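Local coordinates for predicted acetyltransferase (Clostridium acetobutylicum, PDB 3MGD), which binds acetyl-CoA and, as a member of the GNAT family, probably transfers its acetyl group to an acceptor that is not identified here, at residues Trp54-Ile68 against Ile101-Ala113. Residues are numbered along the deposited sequence; the frame is centred on the assembly and turned at random.
Sequences WIAEENNQIIATAAI and IATGMLDRLVNEA. With ACO (acetyl coenzyme *a), chain C.
One face of the Trp54 indole is occupied by Arg108, whose CD methylene sits 4.0 Å from the centroid of the six-membered ring in a CH-pi contact. From there the guanidinium reaches on over the rim as an off-centre cation-pi partner, its plane tilted from that of the ring; its extended chain, long, partly apolar and charged at the end, suits such a place, and Tyr4 offers it a second aromatic. At the indole edge, nearly in the ring plane, Trp54 NE1 donates to Glu112 OE2 over 2.9 Å. The bond, bent to 151°, reaches OE2 on its anti side, well out of the carboxylate plane. The glutamate's chain, folded at chi2, turns the acid back to the ring, while its other oxygen, OE1, forms a salt bridge with Arg116; the two partners together would fix the carboxylate's rotation.

Helix 101-113 lies across one face of the hairpin of strands 54-58 and 61-68, 24° from the direction of the latter. This is the central GNAT helix, which starts at the pyrophosphate of acetyl-CoA: Ala102 N bonds to ACO O5A, and Thr103 gives both its N and its hydroxyl to ACO O2A. A classic beta bulge sets Ile63 and Ala64 both opposite Ala56, and Ala64 CB packs on Ile101 CG2.

Small residues let the helix come close: Ala66 CB lies 3.5 Å from Met105 CB. The selenomethionine is flexible and narrow enough to bend at chi2 and chi3, laying its CE over the seam between the paired strands, 3.5 Å from Trp54 O. Further along, Leu109 lays both methyls on the strand, CD1 near Ala67 O and CD2 3.7 Å from Ile68 CG2. The other arm of Ile68, with CG1 anti to the backbone N (chi1 -175°), carries CD1 to Leu109 O and Ala113 CB.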
loop_
_atom_site.group_PDB
_atom_site.type_symbol
_atom_site.label_atom_id
_atom_site.label_comp_id
_atom_site.label_asym_id
_atom_site.label_seq_id
_atom_site.Cartn_x
_atom_site.Cartn_y
_atom_site.Cartn_z
ATOM N N TRP A 54 0.149 -1.869 18.884
ATOM C CA TRP A 54 0.627 -2.345 20.164
ATOM C C TRP A 54 1.298 -1.190 20.899
ATOM O O TRP A 54 1.924 -0.317 20.282
ATOM C CB TRP A 54 1.622 -3.491 19.976
ATOM C CG TRP A 54 0.978 -4.837 19.827
ATOM C CD1 TRP A 54 0.594 -5.451 18.664
ATOM C CD2 TRP A 54 0.649 -5.737 20.889
ATOM N NE1 TRP A 54 0.045 -6.690 18.946
ATOM C CE2 TRP A 54 0.076 -6.885 20.307
ATOM C CE3 TRP A 54 0.799 -5.688 22.282
ATOM C CZ2 TRP A 54 -0.370 -7.962 21.070
ATOM C CZ3 TRP A 54 0.360 -6.757 23.037
ATOM C CH2 TRP A 54 -0.220 -7.881 22.433
ATOM N N ILE A 55 1.151 -1.174 22.218
ATOM C CA ILE A 55 1.837 -0.169 23.024
ATOM C C ILE A 55 2.612 -0.814 24.170
ATOM O O ILE A 55 2.212 -1.842 24.706
ATOM C CB ILE A 55 0.860 0.904 23.588
ATOM C CG1 ILE A 55 0.023 0.343 24.726
ATOM C CG2 ILE A 55 -0.051 1.458 22.503
ATOM C CD1 ILE A 55 -0.947 1.354 25.285
ATOM N N ALA A 56 3.739 -0.212 24.516
ATOM C CA ALA A 56 4.527 -0.642 25.662
ATOM C C ALA A 56 4.389 0.474 26.670
ATOM O O ALA A 56 4.609 1.643 26.331
ATOM C CB ALA A 56 5.977 -0.823 25.275
ATOM N N GLU A 57 3.985 0.127 27.887
ATOM C CA GLU A 57 3.714 1.117 28.924
ATOM C C GLU A 57 4.538 0.828 30.168
ATOM O O GLU A 57 4.818 -0.329 30.492
ATOM C CB GLU A 57 2.249 1.070 29.348
ATOM C CG GLU A 57 1.253 1.622 28.375
ATOM C CD GLU A 57 -0.153 1.526 28.926
ATOM O OE1 GLU A 57 -0.458 0.508 29.586
ATOM O OE2 GLU A 57 -0.945 2.472 28.710
ATOM N N GLU A 58 4.909 1.892 30.867
ATOM C CA GLU A 58 5.485 1.760 32.195
ATOM C C GLU A 58 4.935 2.892 33.053
ATOM O O GLU A 58 4.849 4.031 32.600
ATOM C CB GLU A 58 7.010 1.803 32.117
ATOM C CG GLU A 58 7.696 1.510 33.440
ATOM C CD GLU A 58 9.146 1.112 33.264
ATOM O OE1 GLU A 58 9.828 1.697 32.393
ATOM O OE2 GLU A 58 9.603 0.213 33.999
ATOM N N ASN A 59 4.549 2.586 34.289
ATOM C CA ASN A 59 3.918 3.589 35.144
ATOM C C ASN A 59 2.798 4.282 34.375
ATOM O O ASN A 59 2.571 5.483 34.512
ATOM C CB ASN A 59 4.942 4.614 35.642
ATOM C CG ASN A 59 5.991 4.000 36.556
ATOM O OD1 ASN A 59 5.730 3.018 37.253
ATOM N ND2 ASN A 59 7.186 4.581 36.557
ATOM N N ASN A 60 2.107 3.495 33.559
ATOM C CA ASN A 60 1.096 4.001 32.634
ATOM C C ASN A 60 1.450 5.308 31.908
ATOM O O ASN A 60 0.632 6.223 31.795
ATOM C CB ASN A 60 -0.288 4.045 33.286
ATOM C CG ASN A 60 -0.939 2.671 33.342
ATOM O OD1 ASN A 60 -0.270 1.648 33.167
ATOM N ND2 ASN A 60 -2.245 2.641 33.579
ATOM N N GLN A 61 2.690 5.370 31.434
ATOM C CA GLN A 61 3.087 6.293 30.377
ATOM C C GLN A 61 3.548 5.431 29.208
ATOM O O GLN A 61 4.225 4.431 29.421
ATOM C CB GLN A 61 4.221 7.209 30.838
ATOM C CG GLN A 61 3.760 8.350 31.722
ATOM C CD GLN A 61 2.647 9.150 31.081
ATOM O OE1 GLN A 61 1.545 9.247 31.622
ATOM N NE2 GLN A 61 2.923 9.716 29.910
ATOM N N ILE A 62 3.183 5.807 27.986
ATOM C CA ILE A 62 3.576 5.015 26.818
ATOM C C ILE A 62 5.059 5.216 26.495
ATOM O O ILE A 62 5.519 6.338 26.297
ATOM C CB ILE A 62 2.709 5.324 25.590
ATOM C CG1 ILE A 62 1.250 4.943 25.864
ATOM C CG2 ILE A 62 3.206 4.536 24.383
ATOM C CD1 ILE A 62 0.298 5.351 24.746
ATOM N N ILE A 63 5.794 4.111 26.484
ATOM C CA ILE A 63 7.207 4.078 26.153
ATOM C C ILE A 63 7.439 3.838 24.661
ATOM O O ILE A 63 8.367 4.397 24.067
ATOM C CB ILE A 63 7.899 2.941 26.925
ATOM C CG1 ILE A 63 7.797 3.184 28.428
ATOM C CG2 ILE A 63 9.352 2.805 26.502
ATOM C CD1 ILE A 63 8.495 4.450 28.877
ATOM N N ALA A 64 6.616 2.979 24.058
ATOM C CA ALA A 64 6.771 2.672 22.637
ATOM C C ALA A 64 5.428 2.322 21.994
ATOM O O ALA A 64 4.486 1.908 22.668
ATOM C CB ALA A 64 7.773 1.544 22.434
ATOM N N THR A 65 5.342 2.527 20.689
ATOM C CA THR A 65 4.195 2.065 19.926
ATOM C C THR A 65 4.707 1.337 18.686
ATOM O O THR A 65 5.867 1.486 18.305
ATOM C CB THR A 65 3.329 3.236 19.435
ATOM O OG1 THR A 65 4.102 4.077 18.566
ATOM C CG2 THR A 65 2.806 4.065 20.610
ATOM N N ALA A 66 3.824 0.563 18.055
ATOM C CA ALA A 66 4.136 -0.117 16.793
ATOM C C ALA A 66 2.818 -0.604 16.222
ATOM O O ALA A 66 2.031 -1.219 16.940
ATOM C CB ALA A 66 5.053 -1.293 17.044
ATOM N N ALA A 67 2.549 -0.323 14.954
ATOM C CA ALA A 67 1.258 -0.753 14.383
ATOM C C ALA A 67 1.406 -1.541 13.096
ATOM O O ALA A 67 2.433 -1.473 12.411
ATOM C CB ALA A 67 0.325 0.436 14.157
ATOM N N ILE A 68 0.359 -2.289 12.767
ATOM C CA ILE A 68 0.303 -2.965 11.483
ATOM C C ILE A 68 -1.087 -2.711 10.936
ATOM O O ILE A 68 -2.075 -2.835 11.670
ATOM C CB ILE A 68 0.634 -4.481 11.596
ATOM C CG1 ILE A 68 0.697 -5.136 10.213
ATOM C CG2 ILE A 68 -0.343 -5.209 12.549
ATOM C CD1 ILE A 68 1.422 -6.468 10.201
ATOM N N ILE A 101 13.409 -2.868 21.894
ATOM C CA ILE A 101 11.961 -2.700 22.015
ATOM C C ILE A 101 11.251 -2.745 20.664
ATOM O O ILE A 101 10.307 -3.511 20.477
ATOM C CB ILE A 101 11.583 -1.417 22.768
ATOM C CG1 ILE A 101 12.084 -1.493 24.210
ATOM C CG2 ILE A 101 10.073 -1.206 22.733
ATOM C CD1 ILE A 101 11.798 -0.231 24.999
ATOM N N ALA A 102 11.698 -1.921 19.723
ATOM C CA ALA A 102 11.126 -1.950 18.382
ATOM C C ALA A 102 11.268 -3.339 17.742
ATOM O O ALA A 102 10.335 -3.822 17.105
ATOM C CB ALA A 102 11.759 -0.865 17.504
ATOM N N THR A 103 12.410 -3.994 17.936
ATOM C CA THR A 103 12.611 -5.343 17.375
ATOM C C THR A 103 11.609 -6.364 17.929
ATOM O O THR A 103 11.043 -7.176 17.178
ATOM C CB THR A 103 14.072 -5.837 17.589
ATOM O OG1 THR A 103 14.972 -4.974 16.881
ATOM C CG2 THR A 103 14.251 -7.263 17.082
ATOM N N GLY A 104 11.371 -6.314 19.237
ATOM C CA GLY A 104 10.372 -7.169 19.858
ATOM C C GLY A 104 8.958 -6.807 19.410
ATOM O O GLY A 104 8.097 -7.674 19.298
HETATM N N MSE A 105 8.706 -5.522 19.168
HETATM C CA MSE A 105 7.415 -5.104 18.607
HETATM C C MSE A 105 7.199 -5.726 17.229
HETATM O O MSE A 105 6.096 -6.174 16.911
HETATM C CB MSE A 105 7.333 -3.580 18.481
HETATM C CG MSE A 105 7.129 -2.836 19.780
HETATM SE SE MSE A 105 5.409 -3.280 20.585
HETATM C CE MSE A 105 5.001 -1.564 21.435
ATOM N N LEU A 106 8.242 -5.731 16.400
ATOM C CA LEU A 106 8.145 -6.358 15.079
ATOM C C LEU A 106 7.686 -7.814 15.209
ATOM O O LEU A 106 6.884 -8.278 14.409
ATOM C CB LEU A 106 9.474 -6.275 14.314
ATOM C CG LEU A 106 9.888 -4.884 13.810
ATOM C CD1 LEU A 106 11.347 -4.841 13.376
ATOM C CD2 LEU A 106 8.977 -4.458 12.674
ATOM N N ASP A 107 8.188 -8.535 16.218
ATOM C CA ASP A 107 7.742 -9.919 16.434
ATOM C C ASP A 107 6.237 -9.966 16.675
ATOM O O ASP A 107 5.544 -10.838 16.139
ATOM C CB ASP A 107 8.458 -10.596 17.613
ATOM C CG ASP A 107 9.943 -10.831 17.360
ATOM O OD1 ASP A 107 10.358 -10.975 16.191
ATOM O OD2 ASP A 107 10.702 -10.898 18.349
ATOM N N ARG A 108 5.728 -9.044 17.495
ATOM C CA ARG A 108 4.300 -9.022 17.793
ATOM C C ARG A 108 3.479 -8.689 16.552
ATOM O O ARG A 108 2.391 -9.227 16.366
ATOM C CB ARG A 108 3.972 -8.025 18.908
ATOM C CG ARG A 108 4.617 -8.348 20.238
ATOM C CD ARG A 108 4.139 -7.369 21.304
ATOM N NE ARG A 108 4.732 -7.638 22.618
ATOM C CZ ARG A 108 4.224 -8.483 23.518
ATOM N NH1 ARG A 108 3.106 -9.164 23.266
ATOM N NH2 ARG A 108 4.838 -8.653 24.680
ATOM N N LEU A 109 3.998 -7.800 15.705
ATOM C CA LEU A 109 3.271 -7.420 14.494
ATOM C C LEU A 109 3.240 -8.553 13.478
ATOM O O LEU A 109 2.228 -8.784 12.832
ATOM C CB LEU A 109 3.851 -6.148 13.875
ATOM C CG LEU A 109 3.740 -4.903 14.767
ATOM C CD1 LEU A 109 4.425 -3.725 14.095
ATOM C CD2 LEU A 109 2.300 -4.568 15.098
ATOM N N VAL A 110 4.357 -9.256 13.342
ATOM C CA VAL A 110 4.407 -10.431 12.493
ATOM C C VAL A 110 3.360 -11.437 12.956
ATOM O O VAL A 110 2.691 -12.079 12.142
ATOM C CB VAL A 110 5.820 -11.056 12.505
ATOM C CG1 VAL A 110 5.782 -12.512 12.058
ATOM C CG2 VAL A 110 6.757 -10.219 11.628
ATOM N N ASN A 111 3.197 -11.568 14.264
ATOM C CA ASN A 111 2.171 -12.476 14.768
ATOM C C ASN A 111 0.748 -12.047 14.386
ATOM O O ASN A 111 -0.088 -12.893 14.056
ATOM C CB ASN A 111 2.307 -12.678 16.278
ATOM C CG ASN A 111 1.196 -13.534 16.845
ATOM O OD1 ASN A 111 1.107 -14.724 16.552
ATOM N ND2 ASN A 111 0.331 -12.926 17.655
ATOM N N GLU A 112 0.467 -10.740 14.419
ATOM C CA GLU A 112 -0.851 -10.248 13.992
ATOM C C GLU A 112 -1.116 -10.659 12.550
ATOM O O GLU A 112 -2.239 -11.017 12.181
ATOM C CB GLU A 112 -0.955 -8.724 14.118
ATOM C CG GLU A 112 -0.815 -8.197 15.542
ATOM C CD GLU A 112 -1.923 -8.651 16.472
ATOM O OE1 GLU A 112 -3.045 -8.930 15.994
ATOM O OE2 GLU A 112 -1.665 -8.728 17.698
ATOM N N ALA A 113 -0.074 -10.588 11.731
ATOM C CA ALA A 113 -0.187 -10.936 10.318
ATOM C C ALA A 113 -0.506 -12.419 10.114
ATOM O O ALA A 113 -1.412 -12.775 9.368
ATOM C CB ALA A 113 1.104 -10.564 9.581
HETATM N N1A ACO C . 21.864 -6.916 21.120
HETATM C C2A ACO C . 22.677 -5.974 20.483
HETATM N N3A ACO C . 22.111 -4.796 19.940
HETATM C C4A ACO C . 20.678 -4.577 20.047
HETATM C C5A ACO C . 19.843 -5.541 20.700
HETATM C C6A ACO C . 20.402 -6.697 21.230
HETATM N N6A ACO C . 19.553 -7.669 21.889
HETATM N N7A ACO C . 18.486 -5.068 20.663
HETATM C C8A ACO C . 18.484 -3.845 20.008
HETATM N N9A ACO C . 19.845 -3.540 19.599
HETATM C C1B ACO C . 20.244 -2.282 18.991
HETATM C C2B ACO C . 20.183 -2.597 17.488
HETATM O O2B ACO C . 20.936 -3.618 16.920
HETATM C C3B ACO C . 20.213 -1.212 16.882
HETATM O O3B ACO C . 21.462 -0.606 16.639
HETATM P P3B ACO C . 22.221 -0.704 15.241
HETATM O O7A ACO C . 23.738 -0.408 15.506
HETATM O O8A ACO C . 21.651 0.344 14.261
HETATM O O9A ACO C . 22.064 -2.087 14.647
HETATM C C4B ACO C . 19.240 -0.461 17.856
HETATM O O4B ACO C . 19.577 -1.024 19.177
HETATM C C5B ACO C . 17.770 -0.232 17.573
HETATM O O5B ACO C . 17.023 -1.416 17.699
HETATM P P1A ACO C . 15.774 -1.484 18.665
HETATM O O1A ACO C . 16.165 -1.292 20.139
HETATM O O2A ACO C . 15.069 -2.813 18.408
HETATM O O3A ACO C . 14.839 -0.306 18.189
HETATM P P2A ACO C . 14.363 0.900 19.114
HETATM O O4A ACO C . 15.543 1.832 19.552
HETATM O O5A ACO C . 13.536 0.405 20.268
HETATM O O6A ACO C . 13.346 1.729 18.243
HETATM C CBP ACO C . 12.856 3.211 16.380
HETATM C CCP ACO C . 13.664 2.036 16.914
HETATM C CDP ACO C . 13.060 3.353 14.881
HETATM C CEP ACO C . 11.423 2.959 16.714
HETATM C CAP ACO C . 13.364 4.513 17.084
HETATM O OAP ACO C . 14.688 4.794 16.778
HETATM C C9P ACO C . 12.456 5.709 16.940
HETATM O O9P ACO C . 11.425 5.844 17.602
HETATM N N8P ACO C . 12.867 6.717 15.986
HETATM C C7P ACO C . 12.020 7.880 15.720
HETATM C C6P ACO C . 10.739 7.499 15.074
HETATM C C5P ACO C . 10.970 6.571 13.902
HETATM O O5P ACO C . 11.858 6.807 13.082
HETATM N N4P ACO C . 10.161 5.403 13.820
HETATM C C3P ACO C . 10.125 4.587 12.631
HETATM C C2P ACO C . 9.290 5.101 11.486
HETATM S S1P ACO C . 9.162 3.979 10.115
HETATM C C ACO C . 7.961 2.830 10.364
HETATM O O ACO C . 7.295 2.862 11.388
HETATM C CH3 ACO C . 7.814 1.711 9.409
#